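Local coordinates for protein RavA (Legionella pneumophila str. Paris, PDB 6WO6) that is a Legionella pneumophila effector of incompletely defined function, an elongated all-helical protein probably acting in host-cell invasion, at residues 86-89 with 90-94; 113-116 with 117-121; 257-260 with 261-265; 298-301 with 302-306. The protein carries 2 engineered substitutions. All coordinates share one frame; numbering follows the deposited sequence.

Interaction 1. Residues 86-89 with 90-94; sequences QVKK and RIISL
The carbonyl oxygen K89 O accepts S93 N at 2.9 Å and has S93 OG near it, 3.1 Å away; OG is also 3.0 Å from R90 O, and its one proton can go to either carbonyl. With chi1 of 61°, OG sits between the backbone N and the carbonyl carbon, the rotation that folds the hydroxyl back over the preceding turn; K89 lays its CE beside S93 CB. One turn earlier, R90 runs straight from CG to NE and reaches back to the end of Q86, whose chain bends at chi2, the two chains crossing at a slant. Q86 OE1 comes to 2.9 Å from R90 NH2, with the amide and guanidinium planes 78° apart. On the buried side V87 and I91 lie next to each other and point the same way, V87 CG1 touching I91 CD1 at 3.9 Å. K88 instead sends NZ to the carbonyls of V49 and C52, around the end of helix 38-51. Polar pairs on one flank and aliphatic branches on the other make this the last part of an amphipathic helix, packed in an all-helical bundle.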
loop_
_atom_site.group_PDB
_atom_site.type_symbol
_atom_site.label_atom_id
_atom_site.label_comp_id
_atom_site.label_asym_id
_atom_site.label_seq_id
_atom_site.Cartn_x
_atom_site.Cartn_y
_atom_site.Cartn_z
ATOM N N GLN A 86 0.673 20.583 -18.337
ATOM C CA GLN A 86 1.880 19.873 -17.925
ATOM C C GLN A 86 1.765 19.395 -16.484
ATOM O O GLN A 86 2.074 18.237 -16.173
ATOM C CB GLN A 86 3.102 20.776 -18.097
ATOM C CG GLN A 86 3.552 20.950 -19.535
ATOM C CD GLN A 86 4.216 19.705 -20.085
ATOM O OE1 GLN A 86 5.397 19.459 -19.841
ATOM N NE2 GLN A 86 3.457 18.911 -20.831
ATOM N N VAL A 87 1.322 20.283 -15.591
ATOM C CA VAL A 87 1.156 19.912 -14.186
ATOM C C VAL A 87 0.223 18.712 -14.057
ATOM O O VAL A 87 0.568 17.693 -13.436
ATOM C CB VAL A 87 0.642 21.112 -13.369
ATOM C CG1 VAL A 87 0.278 20.673 -11.956
ATOM C CG2 VAL A 87 1.685 22.216 -13.337
ATOM N N LYS A 88 -0.971 18.809 -14.649
ATOM C CA LYS A 88 -1.944 17.733 -14.479
ATOM C C LYS A 88 -1.472 16.437 -15.134
ATOM O O LYS A 88 -1.664 15.351 -14.575
ATOM C CB LYS A 88 -3.309 18.144 -15.029
ATOM C CG LYS A 88 -4.340 17.023 -14.963
ATOM C CD LYS A 88 -5.735 17.534 -14.646
ATOM C CE LYS A 88 -6.757 16.404 -14.701
ATOM N NZ LYS A 88 -8.137 16.878 -14.398
ATOM N N LYS A 89 -0.849 16.526 -16.311
ATOM C CA LYS A 89 -0.385 15.329 -17.002
ATOM C C LYS A 89 0.694 14.620 -16.194
ATOM O O LYS A 89 0.649 13.396 -16.014
ATOM C CB LYS A 89 0.134 15.700 -18.393
ATOM C CG LYS A 89 0.662 14.528 -19.206
ATOM C CD LYS A 89 -0.444 13.526 -19.494
ATOM C CE LYS A 89 -0.029 12.113 -19.109
ATOM N NZ LYS A 89 -1.206 11.205 -18.994
ATOM N N ARG A 90 1.669 15.378 -15.683
ATOM C CA ARG A 90 2.752 14.762 -14.928
ATOM C C ARG A 90 2.268 14.194 -13.601
ATOM O O ARG A 90 2.810 13.187 -13.131
ATOM C CB ARG A 90 3.877 15.770 -14.701
ATOM C CG ARG A 90 4.587 16.176 -15.977
ATOM C CD ARG A 90 5.701 17.166 -15.705
ATOM N NE ARG A 90 6.284 17.661 -16.947
ATOM C CZ ARG A 90 7.282 18.534 -17.008
ATOM N NH1 ARG A 90 7.815 19.013 -15.892
ATOM N NH2 ARG A 90 7.750 18.929 -18.185
ATOM N N ILE A 91 1.256 14.808 -12.982
ATOM C CA ILE A 91 0.743 14.239 -11.739
ATOM C C ILE A 91 -0.080 12.984 -12.016
ATOM O O ILE A 91 0.070 11.967 -11.330
ATOM C CB ILE A 91 -0.065 15.288 -10.956
ATOM C CG1 ILE A 91 0.878 16.331 -10.355
ATOM C CG2 ILE A 91 -0.894 14.620 -9.867
ATOM C CD1 ILE A 91 0.166 17.471 -9.660
ATOM N N ILE A 92 -0.948 13.024 -13.029
ATOM C CA ILE A 92 -1.841 11.899 -13.287
ATOM C C ILE A 92 -1.081 10.709 -13.864
ATOM O O ILE A 92 -1.465 9.553 -13.643
ATOM C CB ILE A 92 -2.999 12.360 -14.196
ATOM C CG1 ILE A 92 -4.130 12.943 -13.346
ATOM C CG2 ILE A 92 -3.509 11.234 -15.085
ATOM C CD1 ILE A 92 -4.594 12.023 -12.236
ATOM N N SER A 93 0.027 10.953 -14.571
ATOM C CA SER A 93 0.822 9.848 -15.092
ATOM C C SER A 93 1.468 9.014 -13.993
ATOM O O SER A 93 2.022 7.953 -14.294
ATOM C CB SER A 93 1.896 10.375 -16.046
ATOM O OG SER A 93 2.786 11.252 -15.380
ATOM N N LEU A 94 1.418 9.468 -12.737
ATOM C CA LEU A 94 1.816 8.605 -11.630
ATOM C C LEU A 94 0.873 7.419 -11.490
ATOM O O LEU A 94 1.302 6.330 -11.091
ATOM C CB LEU A 94 1.861 9.401 -10.325
ATOM C CG LEU A 94 2.868 10.546 -10.216
ATOM C CD1 LEU A 94 2.657 11.321 -8.924
ATOM C CD2 LEU A 94 4.292 10.026 -10.296
#

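Interaction 2. Residues 113-116 with 117-121; sequences GELF and NNFNK
A break between two consecutive helices, 115-118 and 120-127, brings these residues together, and F119 is the break point: its backbone leaves helical geometry (psi 41°) and it occupies the N-cap position of the second helix. Ahead of the break the backbone bonds still link residues four apart. F119 N reaches L115 O at 3.2 Å, and N118 N reaches E114 O at 2.9 Å in a nearly straight bond. The same E114 O also takes a weak bond from N117 N. Past the break the pattern changes, and F116 O is met by a side chain instead: N120 ND2 donates to F116 O over 3.0 Å. The donor approaches almost in line with the carbonyl bond, at 167°, and F116 O lies close to the plane of the N120 amide. CG of N120 stands opposite its own backbone N (chi1 -165°), and this directs the amide back across the break. The bond ties the start of the second helix to the end of the first. L115 O also sits at the rim of the F119 ring, in its plane, 3.4 Å from F119 CD1. Nearby, L115 CD1 touches F119 CD1 at 4.1 Å, the two side chains crossing at a slant. On the buried side the two rings part company: F116 stacks with F111 and packs on V87 and I91 of helix 77-92, whereas F119 reaches Q83 of that helix and L42 and S46 of helix 38-51.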
loop_
_atom_site.group_PDB
_atom_site.type_symbol
_atom_site.label_atom_id
_atom_site.label_comp_id
_atom_site.label_asym_id
_atom_site.label_seq_id
_atom_site.Cartn_x
_atom_site.Cartn_y
_atom_site.Cartn_z
ATOM N N GLY A 113 10.621 22.780 -9.779
ATOM C CA GLY A 113 10.289 23.547 -8.591
ATOM C C GLY A 113 9.335 24.689 -8.888
ATOM O O GLY A 113 8.308 24.840 -8.223
ATOM N N GLU A 114 9.651 25.498 -9.902
ATOM C CA GLU A 114 8.842 26.683 -10.165
ATOM C C GLU A 114 7.553 26.351 -10.908
ATOM O O GLU A 114 6.563 27.074 -10.760
ATOM C CB GLU A 114 9.652 27.728 -10.939
ATOM C CG GLU A 114 9.950 27.373 -12.384
ATOM C CD GLU A 114 10.587 28.521 -13.142
ATOM O OE1 GLU A 114 10.790 29.594 -12.534
ATOM O OE2 GLU A 114 10.881 28.352 -14.344
ATOM N N LEU A 115 7.531 25.275 -11.696
ATOM C CA LEU A 115 6.285 24.872 -12.343
ATOM C C LEU A 115 5.236 24.489 -11.306
ATOM O O LEU A 115 4.081 24.927 -11.382
ATOM C CB LEU A 115 6.535 23.713 -13.311
ATOM C CG LEU A 115 5.285 23.135 -13.979
ATOM C CD1 LEU A 115 4.560 24.210 -14.769
ATOM C CD2 LEU A 115 5.628 21.952 -14.871
ATOM N N PHE A 116 5.623 23.675 -10.322
ATOM C CA PHE A 116 4.728 23.290 -9.238
ATOM C C PHE A 116 4.716 24.297 -8.095
ATOM O O PHE A 116 4.011 24.079 -7.103
ATOM C CB PHE A 116 5.105 21.900 -8.716
ATOM C CG PHE A 116 4.768 20.788 -9.669
ATOM C CD1 PHE A 116 5.631 20.458 -10.698
ATOM C CD2 PHE A 116 3.584 20.083 -9.543
ATOM C CE1 PHE A 116 5.322 19.443 -11.581
ATOM C CE2 PHE A 116 3.271 19.066 -10.423
ATOM C CZ PHE A 116 4.142 18.746 -11.444
ATOM N N ASN A 117 5.478 25.384 -8.204
ATOM C CA ASN A 117 5.395 26.489 -7.260
ATOM C C ASN A 117 4.407 27.552 -7.726
ATOM O O ASN A 117 3.654 28.100 -6.913
ATOM C CB ASN A 117 6.781 27.109 -7.057
ATOM C CG ASN A 117 6.790 28.186 -5.991
ATOM O OD1 ASN A 117 6.062 28.104 -5.001
ATOM N ND2 ASN A 117 7.618 29.207 -6.190
ATOM N N ASN A 118 4.397 27.848 -9.028
ATOM C CA ASN A 118 3.412 28.774 -9.577
ATOM C C ASN A 118 2.023 28.151 -9.593
ATOM O O ASN A 118 1.035 28.809 -9.245
ATOM C CB ASN A 118 3.822 29.200 -10.989
ATOM C CG ASN A 118 5.111 29.998 -11.009
ATOM O OD1 ASN A 118 5.333 30.864 -10.163
ATOM N ND2 ASN A 118 5.972 29.708 -11.979
ATOM N N PHE A 119 1.928 26.885 -9.995
ATOM C CA PHE A 119 0.661 26.161 -10.070
ATOM C C PHE A 119 0.473 25.228 -8.884
ATOM O O PHE A 119 0.006 24.096 -9.041
ATOM C CB PHE A 119 0.576 25.382 -11.380
ATOM C CG PHE A 119 0.550 26.251 -12.606
ATOM C CD1 PHE A 119 1.730 26.692 -13.186
ATOM C CD2 PHE A 119 -0.654 26.616 -13.188
ATOM C CE1 PHE A 119 1.708 27.489 -14.316
ATOM C CE2 PHE A 119 -0.682 27.412 -14.323
ATOM C CZ PHE A 119 0.500 27.849 -14.887
ATOM N N ASN A 120 0.829 25.679 -7.679
ATOM C CA ASN A 120 0.743 24.802 -6.516
ATOM C C ASN A 120 -0.706 24.531 -6.128
ATOM O O ASN A 120 -1.048 23.406 -5.744
ATOM C CB ASN A 120 1.510 25.407 -5.343
ATOM C CG ASN A 120 1.759 24.405 -4.236
ATOM O OD1 ASN A 120 0.975 24.295 -3.291
ATOM N ND2 ASN A 120 2.855 23.659 -4.348
ATOM N N LYS A 121 -1.569 25.548 -6.210
ATOM C CA LYS A 121 -2.992 25.328 -5.966
ATOM C C LYS A 121 -3.561 24.307 -6.946
ATOM O O LYS A 121 -4.321 23.412 -6.554
ATOM C CB LYS A 121 -3.754 26.651 -6.061
ATOM C CG LYS A 121 -3.215 27.752 -5.157
#

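Interaction 3. Residues 257-260 with 261-265; sequences LRRD and IERNL
L257 begins the contact with its O accepting I261 N, while L257 CG rests 4.2 Å from I261 CD1 on the buried side of helix 246-265, where the two residues meet F287 and F291 respectively. R258 follows with a salt bridge to E262, R258 NE standing 3.0 Å from E262 OE2. The side chains cross at a slant, and the guanidinium and carboxylate planes are turned 69° apart, so the pair is no coplanar two-pronged clasp. A bend at chi2 (142°) turns R258 forward to meet E262, whose own chain is extended beyond CG; R258 NH1 meanwhile makes weak bonds to the carbonyls of A222 and L223, tying this helix to the end of helix 214-224. This ladder of partners four residues apart is the usual pattern along an alpha-helix, although the last turn here widens to a pi-type turn. R259 and R263 come next, lying alongside and pointing the same way. R263 CD is at the edge of the R259 guanidinium, and R259 NH2 lies 3.5 Å from R263 NE, a like-charged pair on an exposed flank that probably repels mildly. D260 uses both its backbone and its side chain. D260 O accepts N264 N at 2.9 Å and, weakly, L265 N at 3.5 Å, the second bond belonging to the wider turn. D260 OD1 receives N264 ND2 at 2.6 Å, the oxygen lying close to the N264 amide plane although the carboxylate and amide planes are perpendicular.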
loop_
_atom_site.group_PDB
_atom_site.type_symbol
_atom_site.label_atom_id
_atom_site.label_comp_id
_atom_site.label_asym_id
_atom_site.label_seq_id
_atom_site.Cartn_x
_atom_site.Cartn_y
_atom_site.Cartn_z
ATOM N N LEU A 257 -3.217 -24.384 18.034
ATOM C CA LEU A 257 -2.348 -25.557 18.032
ATOM C C LEU A 257 -1.284 -25.459 19.114
ATOM O O LEU A 257 -0.960 -26.459 19.767
ATOM C CB LEU A 257 -1.693 -25.735 16.663
ATOM C CG LEU A 257 -0.617 -26.824 16.601
ATOM C CD1 LEU A 257 -1.209 -28.188 16.914
ATOM C CD2 LEU A 257 0.077 -26.829 15.250
ATOM N N ARG A 258 -0.712 -24.266 19.309
ATOM C CA ARG A 258 0.243 -24.096 20.401
ATOM C C ARG A 258 -0.420 -24.342 21.752
ATOM O O ARG A 258 0.169 -24.984 22.634
ATOM C CB ARG A 258 0.869 -22.704 20.356
ATOM C CG ARG A 258 1.466 -22.271 21.684
ATOM C CD ARG A 258 2.757 -21.503 21.500
ATOM N NE ARG A 258 3.234 -20.950 22.763
ATOM C CZ ARG A 258 4.384 -20.302 22.909
ATOM N NH1 ARG A 258 5.187 -20.128 21.868
ATOM N NH2 ARG A 258 4.732 -19.830 24.097
ATOM N N ARG A 259 -1.648 -23.845 21.933
ATOM C CA ARG A 259 -2.367 -24.120 23.174
ATOM C C ARG A 259 -2.577 -25.619 23.364
ATOM O O ARG A 259 -2.419 -26.143 24.473
ATOM C CB ARG A 259 -3.710 -23.389 23.185
ATOM C CG ARG A 259 -4.173 -22.976 24.575
ATOM C CD ARG A 259 -5.687 -22.843 24.664
ATOM N NE ARG A 259 -6.263 -23.903 25.490
ATOM C CZ ARG A 259 -7.510 -23.905 25.956
ATOM N NH1 ARG A 259 -8.328 -22.896 25.681
ATOM N NH2 ARG A 259 -7.936 -24.919 26.701
ATOM N N ASP A 260 -2.934 -26.321 22.286
ATOM C CA ASP A 260 -3.128 -27.766 22.350
ATOM C C ASP A 260 -1.841 -28.474 22.755
ATOM O O ASP A 260 -1.854 -29.365 23.615
ATOM C CB ASP A 260 -3.624 -28.274 20.994
ATOM C CG ASP A 260 -4.260 -29.647 21.074
ATOM O OD1 ASP A 260 -4.414 -30.180 22.194
ATOM O OD2 ASP A 260 -4.610 -30.191 20.005
ATOM N N ILE A 261 -0.719 -28.084 22.146
ATOM C CA ILE A 261 0.573 -28.675 22.483
ATOM C C ILE A 261 0.883 -28.463 23.958
ATOM O O ILE A 261 1.298 -29.389 24.666
ATOM C CB ILE A 261 1.682 -28.086 21.594
ATOM C CG1 ILE A 261 1.482 -28.498 20.137
ATOM C CG2 ILE A 261 3.051 -28.522 22.085
ATOM C CD1 ILE A 261 2.509 -27.903 19.201
ATOM N N GLU A 262 0.681 -27.237 24.446
ATOM C CA GLU A 262 1.087 -26.922 25.812
ATOM C C GLU A 262 0.164 -27.556 26.849
ATOM O O GLU A 262 0.618 -27.905 27.943
ATOM C CB GLU A 262 1.157 -25.409 25.998
ATOM C CG GLU A 262 2.344 -24.772 25.292
ATOM C CD GLU A 262 2.346 -23.257 25.385
ATOM O OE1 GLU A 262 1.275 -22.668 25.653
ATOM O OE2 GLU A 262 3.423 -22.654 25.190
ATOM N N ARG A 263 -1.118 -27.728 26.529
ATOM C CA ARG A 263 -2.071 -28.260 27.496
ATOM C C ARG A 263 -2.104 -29.785 27.499
ATOM O O ARG A 263 -2.042 -30.408 28.564
ATOM C CB ARG A 263 -3.468 -27.702 27.205
ATOM C CG ARG A 263 -4.500 -27.960 28.296
ATOM C CD ARG A 263 -5.870 -27.416 27.895
ATOM N NE ARG A 263 -6.768 -27.247 29.038
ATOM C CZ ARG A 263 -7.623 -28.172 29.470
ATOM N NH1 ARG A 263 -7.704 -29.348 28.858
ATOM N NH2 ARG A 263 -8.397 -27.922 30.519
ATOM N N ASN A 264 -2.200 -30.403 26.321
ATOM C CA ASN A 264 -2.413 -31.840 26.218
ATOM C C ASN A 264 -1.141 -32.621 25.917
ATOM O O ASN A 264 -0.935 -33.696 26.492
ATOM C CB ASN A 264 -3.465 -32.135 25.146
ATOM C CG ASN A 264 -4.821 -31.546 25.490
ATOM O OD1 ASN A 264 -5.294 -31.670 26.620
ATOM N ND2 ASN A 264 -5.445 -30.886 24.519
ATOM N N LEU A 265 -0.279 -32.117 25.032
ATOM C CA LEU A 265 0.945 -32.844 24.715
ATOM C C LEU A 265 1.975 -32.735 25.830
ATOM O O LEU A 265 2.727 -33.687 26.070
ATOM C CB LEU A 265 1.542 -32.342 23.396
ATOM C CG LEU A 265 2.740 -33.150 22.887
ATOM C CD1 LEU A 265 2.373 -34.620 22.785
ATOM C CD2 LEU A 265 3.215 -32.629 21.548
#

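Interaction 4. Residues 298-301 with 302-306; sequences HEQA and IGEKL
A turn at the last torsion of K305 (chi4 69°) curls its amino group back over A301, after a chain that is otherwise extended from a CG lying beside its backbone N. K305 NZ comes to 3.4 Å from A301 CB and makes a weak bond, 3.5 Å long, to A301 O. That carbonyl already holds K305 N at 2.9 Å, so A301 O takes the backbone amide firmly and the amino group only weakly, and the aliphatic part of K305 passes over it, CG of K305 lying near A301 O. I302 shares this first torsion: CG1 stands opposite the carbonyl carbon (chi1 -58°), near H298 O. The same H298 O accepts I302 N at 3.2 Å in a bond that is almost straight (171°). H298 occupies the N-cap position of the short helix 299-304, so this bond belongs to its opening turn, and the next bond runs from G303 N to E299 O. On the exposed flank E304 N bonds to Q300 O at 2.9 Å, and CG of E304 lies against that carbonyl. Further out Q300 and E304 cross at a slant with their amide and carboxylate planes nearly aligned, yet Q300 OE1 and E304 OE1 stay 4.1 Å apart and the two ends merely lie near each other. I302 and K305 also pack on P270 and L306 on E271, where helix 270-275 begins, while E304, K305 and L306 meet a neighbouring molecule in the crystal.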
loop_
_atom_site.group_PDB
_atom_site.type_symbol
_atom_site.label_atom_id
_atom_site.label_comp_id
_atom_site.label_asym_id
_atom_site.label_seq_id
_atom_site.Cartn_x
_atom_site.Cartn_y
_atom_site.Cartn_z
ATOM N N HIS A 298 11.808 -32.484 26.572
ATOM C CA HIS A 298 10.617 -33.104 27.131
ATOM C C HIS A 298 10.301 -34.457 26.513
ATOM O O HIS A 298 9.332 -35.096 26.934
ATOM C CB HIS A 298 9.394 -32.186 26.966
ATOM C CG HIS A 298 9.338 -31.061 27.952
ATOM N ND1 HIS A 298 9.570 -29.749 27.600
ATOM C CD2 HIS A 298 9.071 -31.052 29.280
ATOM C CE1 HIS A 298 9.451 -28.980 28.667
ATOM N NE2 HIS A 298 9.149 -29.747 29.700
ATOM N N GLU A 299 11.089 -34.913 25.534
ATOM C CA GLU A 299 10.775 -36.156 24.836
ATOM C C GLU A 299 10.770 -37.355 25.776
ATOM O O GLU A 299 9.970 -38.281 25.591
ATOM C CB GLU A 299 11.769 -36.388 23.696
ATOM C CG GLU A 299 11.441 -35.647 22.407
ATOM C CD GLU A 299 12.302 -34.416 22.195
ATOM O OE1 GLU A 299 13.013 -34.008 23.139
ATOM O OE2 GLU A 299 12.271 -33.860 21.075
ATOM N N GLN A 300 11.640 -37.362 26.789
ATOM C CA GLN A 300 11.725 -38.528 27.662
ATOM C C GLN A 300 10.524 -38.613 28.596
ATOM O O GLN A 300 10.000 -39.706 28.838
ATOM C CB GLN A 300 13.025 -38.500 28.465
ATOM C CG GLN A 300 13.469 -39.879 28.932
ATOM C CD GLN A 300 14.294 -39.830 30.199
ATOM O OE1 GLN A 300 13.898 -39.209 31.186
ATOM N NE2 GLN A 300 15.448 -40.487 30.181
ATOM N N ALA A 301 10.076 -37.475 29.136
ATOM C CA ALA A 301 8.904 -37.487 30.008
ATOM C C ALA A 301 7.667 -37.957 29.254
ATOM O O ALA A 301 6.880 -38.760 29.771
ATOM C CB ALA A 301 8.677 -36.099 30.607
ATOM N N ILE A 302 7.490 -37.481 28.021
ATOM C CA ILE A 302 6.366 -37.921 27.201
ATOM C C ILE A 302 6.494 -39.404 26.864
ATOM O O ILE A 302 5.516 -40.161 26.939
ATOM C CB ILE A 302 6.272 -37.051 25.936
ATOM C CG1 ILE A 302 6.118 -35.580 26.327
ATOM C CG2 ILE A 302 5.113 -37.496 25.063
ATOM C CD1 ILE A 302 6.252 -34.611 25.167
ATOM N N GLY A 303 7.700 -39.846 26.495
ATOM C CA GLY A 303 7.904 -41.257 26.210
ATOM C C GLY A 303 7.592 -42.143 27.401
ATOM O O GLY A 303 7.095 -43.261 27.244
ATOM N N GLU A 304 7.882 -41.655 28.610
ATOM C CA GLU A 304 7.535 -42.406 29.814
ATOM C C GLU A 304 6.032 -42.388 30.062
ATOM O O GLU A 304 5.456 -43.392 30.504
ATOM C CB GLU A 304 8.281 -41.847 31.026
ATOM C CG GLU A 304 9.785 -42.045 30.985
ATOM C CD GLU A 304 10.451 -41.631 32.282
ATOM O OE1 GLU A 304 11.500 -42.216 32.631
ATOM O OE2 GLU A 304 9.921 -40.723 32.958
ATOM N N LYS A 305 5.378 -41.257 29.792
ATOM C CA LYS A 305 3.926 -41.188 29.907
ATOM C C LYS A 305 3.206 -41.918 28.777
ATOM O O LYS A 305 1.969 -41.939 28.776
ATOM C CB LYS A 305 3.464 -39.730 29.953
ATOM C CG LYS A 305 3.968 -38.938 31.152
ATOM C CD LYS A 305 3.387 -37.528 31.150
ATOM C CE LYS A 305 4.061 -36.637 32.182
ATOM N NZ LYS A 305 5.469 -36.332 31.810
ATOM N N LEU A 306 3.935 -42.491 27.816
ATOM C CA LEU A 306 3.341 -43.301 26.754
ATOM C C LEU A 306 3.775 -44.764 26.803
ATOM O O LEU A 306 3.542 -45.499 25.834
ATOM C CB LEU A 306 3.689 -42.720 25.379
ATOM C CG LEU A 306 3.266 -41.290 25.036
ATOM C CD1 LEU A 306 3.950 -40.837 23.751
ATOM C CD2 LEU A 306 1.752 -41.175 24.915
#

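In the fold
Two pairs of neighbours lie on opposite sides of the centre of the elongated chain. Interactions 1 and 2 touch, F116 packing on V87 and I91, and L115 on V87 and R90, so the break at F119 and the preceding helix share one apolar interface. Interactions 3 and 4 meet more sparingly, through I302 CD1 against L265 O, and both rest on helix 270-275. Centres of interactions 1 and 3 lie about 57 Å apart. Interactions 1, 2 and 3 each set a buried apolar flank against a polar one. In interaction 1 a serine hydroxyl sits between two backbone carbonyls, in interaction 2 a side-chain amide bonds a backbone carbonyl, and charge pairing marks interaction 3. Interaction 4 is chiefly surface, I302 its one buried residue.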